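Local coordinates for Lmo0305 protein (Listeria monocytogenes, PDB 3PJ0) that belongs to the beta-eliminating lyase family of the PLP-dependent aminotransferase-like clan and carries its pyridoxal phosphate as a lysine Schiff base, at residues 18-23 against 336-341; 28-33 against 249-254. All coordinates share one frame; numbering follows the deposited sequence. Where two conformers were deposited one is given.

Contact 1 (18-23 against 336-341); sequences GGNGPR and VGDAFA
Two backbone-directed hydrogen bonds join residues 18-23 to 336-341. Ala339 N donates to Gly19 O at 3.1 Å, nearly straight at 160° and on a lone pair in the carbonyl plane. One residue on, the side chain of Asn20 reaches across: with CG beside the backbone N and anti to the carbonyl carbon (chi1 -71°), Asn20 OD1 accepts from Asp338 N at 2.8 Å, the donor sitting above the amide plane. Two consecutive peptide N-H groups, of Asp338 and Ala339, are thus taken up by a side-chain and a main-chain oxygen.

Water 1 adds a third link. It donates to Gly19 O, so that oxygen accepts two bonds, and it accepts from Gly337 N and Phe340 N, each at 2.9 Å.

The loops bring the N-terminal part of the chain onto the C-terminal sheet of a fold-type I (aspartate aminotransferase-like) protein: one follows the short strand 15-16, the other leaves strand 329-335 toward helix 345-358.

Ala339 CB rests against carbonyl oxygens, 3.3 Å from Gly19 O and 3.6 Å from Gly18 O. Gly337 lets the loops close up, since a CB there would collide with Gly19 O and Asn20 OD1; at Gly19 the positive phi favours glycine.

The Asp338 carboxylate is turned 79° from the Asn20 amide. Its OD2 forms a salt bridge with Arg256; OD1 forms one with Lys259 and a hydrogen bond with Tyr263.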
loop_
_atom_site.group_PDB
_atom_site.type_symbol
_atom_site.label_atom_id
_atom_site.label_comp_id
_atom_site.label_asym_id
_atom_site.label_seq_id
_atom_site.Cartn_x
_atom_site.Cartn_y
_atom_site.Cartn_z
ATOM N N GLY A 18 -1.414 -27.780 2.258
ATOM C CA GLY A 18 -1.474 -26.520 1.533
ATOM C C GLY A 18 -0.402 -25.502 1.843
ATOM O O GLY A 18 0.295 -25.595 2.867
ATOM N N GLY A 19 -0.280 -24.528 0.946
ATOM C CA GLY A 19 0.617 -23.394 1.143
ATOM C C GLY A 19 2.099 -23.559 0.900
ATOM O O GLY A 19 2.565 -24.600 0.411
ATOM N N ASN A 20 2.836 -22.502 1.267
ATOM C CA ASN A 20 4.288 -22.426 1.092
ATOM C C ASN A 20 5.012 -22.244 2.404
ATOM O O ASN A 20 6.049 -21.582 2.454
ATOM C CB ASN A 20 4.629 -21.234 0.169
ATOM C CG ASN A 20 4.228 -21.472 -1.248
ATOM O OD1 ASN A 20 4.716 -22.404 -1.883
ATOM N ND2 ASN A 20 3.340 -20.629 -1.774
ATOM N N GLY A 21 4.481 -22.797 3.476
ATOM C CA GLY A 21 5.099 -22.662 4.774
ATOM C C GLY A 21 4.736 -21.365 5.489
ATOM O O GLY A 21 3.972 -20.551 4.981
ATOM N N PRO A 22 5.326 -21.158 6.657
ATOM C CA PRO A 22 4.972 -19.969 7.455
ATOM C C PRO A 22 5.177 -18.594 6.813
ATOM O O PRO A 22 6.179 -18.383 6.144
ATOM C CB PRO A 22 5.904 -20.099 8.662
ATOM C CG PRO A 22 6.229 -21.510 8.753
ATOM C CD PRO A 22 6.297 -22.023 7.364
ATOM N N ARG A 23 4.221 -17.681 7.008
ATOM C CA ARG A 23 4.343 -16.307 6.540
ATOM C C ARG A 23 5.040 -15.568 7.671
ATOM O O ARG A 23 4.387 -15.068 8.578
ATOM C CB ARG A 23 2.968 -15.671 6.247
ATOM C CG ARG A 23 2.211 -16.320 5.113
ATOM C CD ARG A 23 0.883 -15.579 4.781
ATOM N NE ARG A 23 0.272 -16.201 3.615
ATOM C CZ ARG A 23 0.559 -15.869 2.356
ATOM N NH1 ARG A 23 1.421 -14.891 2.095
ATOM N NH2 ARG A 23 -0.030 -16.507 1.353
ATOM N N VAL A 336 -2.153 -26.080 -3.361
ATOM C CA VAL A 336 -0.843 -26.740 -3.299
ATOM C C VAL A 336 0.284 -25.757 -3.596
ATOM O O VAL A 336 0.184 -24.907 -4.496
ATOM C CB VAL A 336 -0.760 -27.970 -4.226
ATOM C CG1 VAL A 336 0.656 -28.597 -4.214
ATOM C CG2 VAL A 336 -1.752 -29.028 -3.792
ATOM N N GLY A 337 1.351 -25.875 -2.823
ATOM C CA GLY A 337 2.530 -25.035 -2.937
ATOM C C GLY A 337 3.743 -25.841 -2.529
ATOM O O GLY A 337 3.750 -27.079 -2.674
ATOM N N ASP A 338 4.757 -25.174 -1.980
ATOM C CA ASP A 338 6.018 -25.879 -1.624
ATOM C C ASP A 338 5.893 -26.821 -0.419
ATOM O O ASP A 338 6.667 -27.772 -0.288
ATOM C CB ASP A 338 7.175 -24.901 -1.329
ATOM C CG ASP A 338 7.748 -24.213 -2.559
ATOM O OD1 ASP A 338 7.437 -24.553 -3.720
ATOM O OD2 ASP A 338 8.532 -23.278 -2.339
ATOM N N ALA A 339 4.942 -26.564 0.475
ATOM C CA ALA A 339 4.788 -27.412 1.668
ATOM C C ALA A 339 4.463 -28.871 1.311
ATOM O O ALA A 339 4.985 -29.800 1.928
ATOM C CB ALA A 339 3.696 -26.841 2.603
ATOM N N PHE A 340 3.647 -29.074 0.289
ATOM C CA PHE A 340 3.240 -30.448 -0.072
ATOM C C PHE A 340 4.426 -31.400 -0.309
ATOM O O PHE A 340 4.427 -32.525 0.190
ATOM C CB PHE A 340 2.277 -30.468 -1.267
ATOM C CG PHE A 340 1.823 -31.855 -1.635
ATOM C CD1 PHE A 340 0.853 -32.501 -0.885
ATOM C CD2 PHE A 340 2.399 -32.533 -2.701
ATOM C CE1 PHE A 340 0.461 -33.813 -1.190
ATOM C CE2 PHE A 340 2.008 -33.862 -3.017
ATOM C CZ PHE A 340 1.038 -34.486 -2.270
ATOM N N ALA A 341 5.449 -30.912 -1.006
ATOM C CA ALA A 341 6.597 -31.744 -1.349
ATOM C C ALA A 341 7.470 -32.096 -0.147
ATOM O O ALA A 341 8.301 -32.998 -0.256
ATOM C CB ALA A 341 7.435 -31.092 -2.450
HETATM O O HOH W 1 1.521 -27.180 -0.255
#

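Contact 2 (28-33 against 249-254)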
loop_
_atom_site.group_PDB
_atom_site.type_symbol
_atom_site.label_atom_id
_atom_site.label_comp_id
_atom_site.label_asym_id
_atom_site.label_seq_id
_atom_site.Cartn_x
_atom_site.Cartn_y
_atom_site.Cartn_z
ATOM N N LEU A 28 10.983 -12.467 3.828
ATOM C CA LEU A 28 11.601 -11.229 3.325
ATOM C C LEU A 28 13.132 -11.296 3.372
ATOM O O LEU A 28 13.815 -10.940 2.410
ATOM C CB LEU A 28 11.091 -10.021 4.135
ATOM C CG LEU A 28 11.631 -8.617 3.736
ATOM C CD1 LEU A 28 11.480 -8.338 2.230
ATOM C CD2 LEU A 28 10.991 -7.545 4.573
ATOM N N THR A 29 13.687 -11.724 4.496
ATOM C CA THR A 29 15.156 -11.769 4.620
ATOM C C THR A 29 15.745 -12.717 3.553
ATOM O O THR A 29 16.773 -12.395 2.943
ATOM C CB THR A 29 15.634 -12.113 6.054
ATOM O OG1 THR A 29 15.207 -13.419 6.404
ATOM C CG2 THR A 29 15.119 -11.088 7.090
ATOM N N GLU A 30 15.071 -13.832 3.270
ATOM C CA GLU A 30 15.549 -14.739 2.196
ATOM C C GLU A 30 15.590 -14.005 0.849
ATOM O O GLU A 30 16.571 -14.115 0.085
ATOM C CB GLU A 30 14.724 -16.049 2.070
ATOM C CG GLU A 30 15.195 -16.923 0.853
ATOM C CD GLU A 30 14.410 -18.220 0.650
ATOM O OE1 GLU A 30 13.830 -18.733 1.638
ATOM O OE2 GLU A 30 14.398 -18.741 -0.496
ATOM N N ALA A 31 14.537 -13.238 0.558
ATOM C CA ALA A 31 14.476 -12.502 -0.697
ATOM C C ALA A 31 15.584 -11.456 -0.820
ATOM O O ALA A 31 15.988 -11.131 -1.939
ATOM C CB ALA A 31 13.086 -11.816 -0.876
ATOM N N LEU A 32 16.058 -10.934 0.300
ATOM C CA LEU A 32 17.089 -9.879 0.284
ATOM C C LEU A 32 18.519 -10.408 0.281
ATOM O O LEU A 32 19.459 -9.626 0.224
ATOM C CB LEU A 32 16.920 -8.938 1.460
ATOM C CG LEU A 32 15.633 -8.116 1.474
ATOM C CD1 LEU A 32 15.618 -7.247 2.758
ATOM C CD2 LEU A 32 15.527 -7.290 0.208
ATOM N N GLN A 33 18.688 -11.732 0.314
ATOM C CA GLN A 33 20.040 -12.299 0.403
ATOM C C GLN A 33 20.938 -11.853 -0.723
ATOM O O GLN A 33 22.109 -11.541 -0.485
ATOM C CB GLN A 33 19.990 -13.836 0.474
ATOM C CG GLN A 33 19.449 -14.310 1.830
ATOM C CD GLN A 33 19.405 -15.799 1.985
ATOM O OE1 GLN A 33 19.255 -16.540 1.014
ATOM N NE2 GLN A 33 19.467 -16.259 3.261
ATOM N N ALA A 249 8.529 -9.877 -4.583
ATOM C CA ALA A 249 7.678 -10.389 -5.693
ATOM C C ALA A 249 8.543 -10.993 -6.775
ATOM O O ALA A 249 8.320 -12.109 -7.198
ATOM C CB ALA A 249 6.788 -9.270 -6.303
ATOM N N ASP A 250 9.587 -10.291 -7.152
ATOM C CA ASP A 250 10.506 -10.793 -8.210
ATOM C C ASP A 250 11.261 -12.057 -7.754
ATOM O O ASP A 250 11.369 -13.035 -8.500
ATOM C CB ASP A 250 11.455 -9.684 -8.624
ATOM C CG ASP A 250 12.022 -9.885 -10.022
ATOM O OD1 ASP A 250 11.457 -10.670 -10.820
ATOM O OD2 ASP A 250 13.052 -9.247 -10.313
ATOM N N TYR A 251 11.717 -12.070 -6.509
ATOM C CA TYR A 251 12.442 -13.236 -5.975
ATOM C C TYR A 251 11.590 -14.498 -6.024
ATOM O O TYR A 251 12.029 -15.522 -6.561
ATOM C CB TYR A 251 12.928 -12.980 -4.511
ATOM C CG TYR A 251 13.599 -14.167 -3.904
ATOM C CD1 TYR A 251 14.945 -14.468 -4.208
ATOM C CD2 TYR A 251 12.926 -15.006 -3.014
ATOM C CE1 TYR A 251 15.576 -15.558 -3.656
ATOM C CE2 TYR A 251 13.552 -16.096 -2.478
ATOM C CZ TYR A 251 14.889 -16.372 -2.810
ATOM O OH TYR A 251 15.529 -17.475 -2.291
ATOM N N TYR A 252 10.398 -14.434 -5.423
ATOM C CA TYR A 252 9.505 -15.603 -5.345
ATOM C C TYR A 252 8.933 -15.956 -6.706
ATOM O O TYR A 252 8.703 -17.158 -6.997
ATOM C CB TYR A 252 8.438 -15.420 -4.246
ATOM C CG TYR A 252 9.115 -15.494 -2.907
ATOM C CD1 TYR A 252 9.632 -16.703 -2.471
ATOM C CD2 TYR A 252 9.338 -14.369 -2.124
ATOM C CE1 TYR A 252 10.274 -16.807 -1.290
ATOM C CE2 TYR A 252 10.010 -14.464 -0.901
ATOM C CZ TYR A 252 10.503 -15.691 -0.511
ATOM O OH TYR A 252 11.199 -15.894 0.657
ATOM N N PHE A 253 8.758 -14.949 -7.581
ATOM C CA PHE A 253 8.339 -15.277 -8.962
ATOM C C PHE A 253 9.398 -16.184 -9.626
ATOM O O PHE A 253 9.085 -17.236 -10.200
ATOM C CB PHE A 253 8.130 -14.001 -9.794
ATOM C CG PHE A 253 7.668 -14.259 -11.171
ATOM C CD1 PHE A 253 6.337 -14.429 -11.439
ATOM C CD2 PHE A 253 8.571 -14.358 -12.210
ATOM C CE1 PHE A 253 5.898 -14.731 -12.764
ATOM C CE2 PHE A 253 8.138 -14.633 -13.539
ATOM C CZ PHE A 253 6.791 -14.807 -13.788
ATOM N N GLU A 254 10.676 -15.810 -9.521
ATOM C CA GLU A 254 11.712 -16.605 -10.179
ATOM C C GLU A 254 11.892 -17.958 -9.499
ATOM O O GLU A 254 12.152 -18.968 -10.163
ATOM C CB GLU A 254 13.035 -15.831 -10.278
ATOM C CG GLU A 254 13.005 -14.683 -11.250
ATOM C CD GLU A 254 12.823 -15.142 -12.697
ATOM O OE1 GLU A 254 13.384 -16.189 -13.062
ATOM O OE2 GLU A 254 12.131 -14.450 -13.459
HETATM O O HOH W 2 10.377 -18.338 1.988
HETATM O O HOH W 3 18.329 -16.965 -1.540
#
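Tyr251 leaves helix 243-256 with CG anti to its backbone N (chi1 177°), which sends the ring across the last turn of helix 25-31. Its CB packs against Ala31 CB at 3.8 Å. From CG onward one face of the ring lies under the Ala31 backbone: Ala31 CA stands 3.8 Å from the ring centroid, 18° off the normal, a CH-pi contact, and Glu30 O lies over the same face nearer the rim. CE2 and CZ run beside Glu30 CG, and Glu30 OE2 comes in at the ring edge, in plane. At the tip, OH donates over a very short 2.5 Å to Glu30 OE2, which accepts on its anti lone pair, the one away from OE1; carboxylate and ring planes are 83° apart. The extended Glu30 chain brings its carboxylate to this point. Water 3 also donates to Tyr251 OH, at 2.9 Å, and to Gln33 OE1, so the hydroxyl has two partners here. Lys255 is a weak, long ion partner of Glu30 OE2.

Tyr252 stands beside it, with Tyr251 CD2 over its ring centre, while its CE2 lies 4.1 Å from Ala31 CB and its OH bonds to Val27 O. Helix 25-31 thereby rests on helix 243-256, which also meets helix 48-61 through Ala249, Asp250 and Phe253, while Leu28, Thr29 and Leu32 pack on the second subunit.

Overall arrangement
Helices 25-31 and 243-256 meet in contact 2, which is partly buried; contact 1 lies at the surface and joins two loops. Their centres are 16 Å apart and their nearest atoms about 7 Å, without touching, and along the chain contact 2 is nested within the loop that contact 1 closes. Helix 243-256 serves both: it presents the tyrosines of 249-254 to one and, near its end, Arg256 to the aspartate of the other. The chemistry follows the place. A glycine-rich loop and its partner loop are tied by peptide N-H groups and a shared water, whereas the helix pair relies on the face of Tyr251 on Ala31, with Tyr252 alongside and a very short hydroxyl-carboxylate bond at the tip of Tyr251.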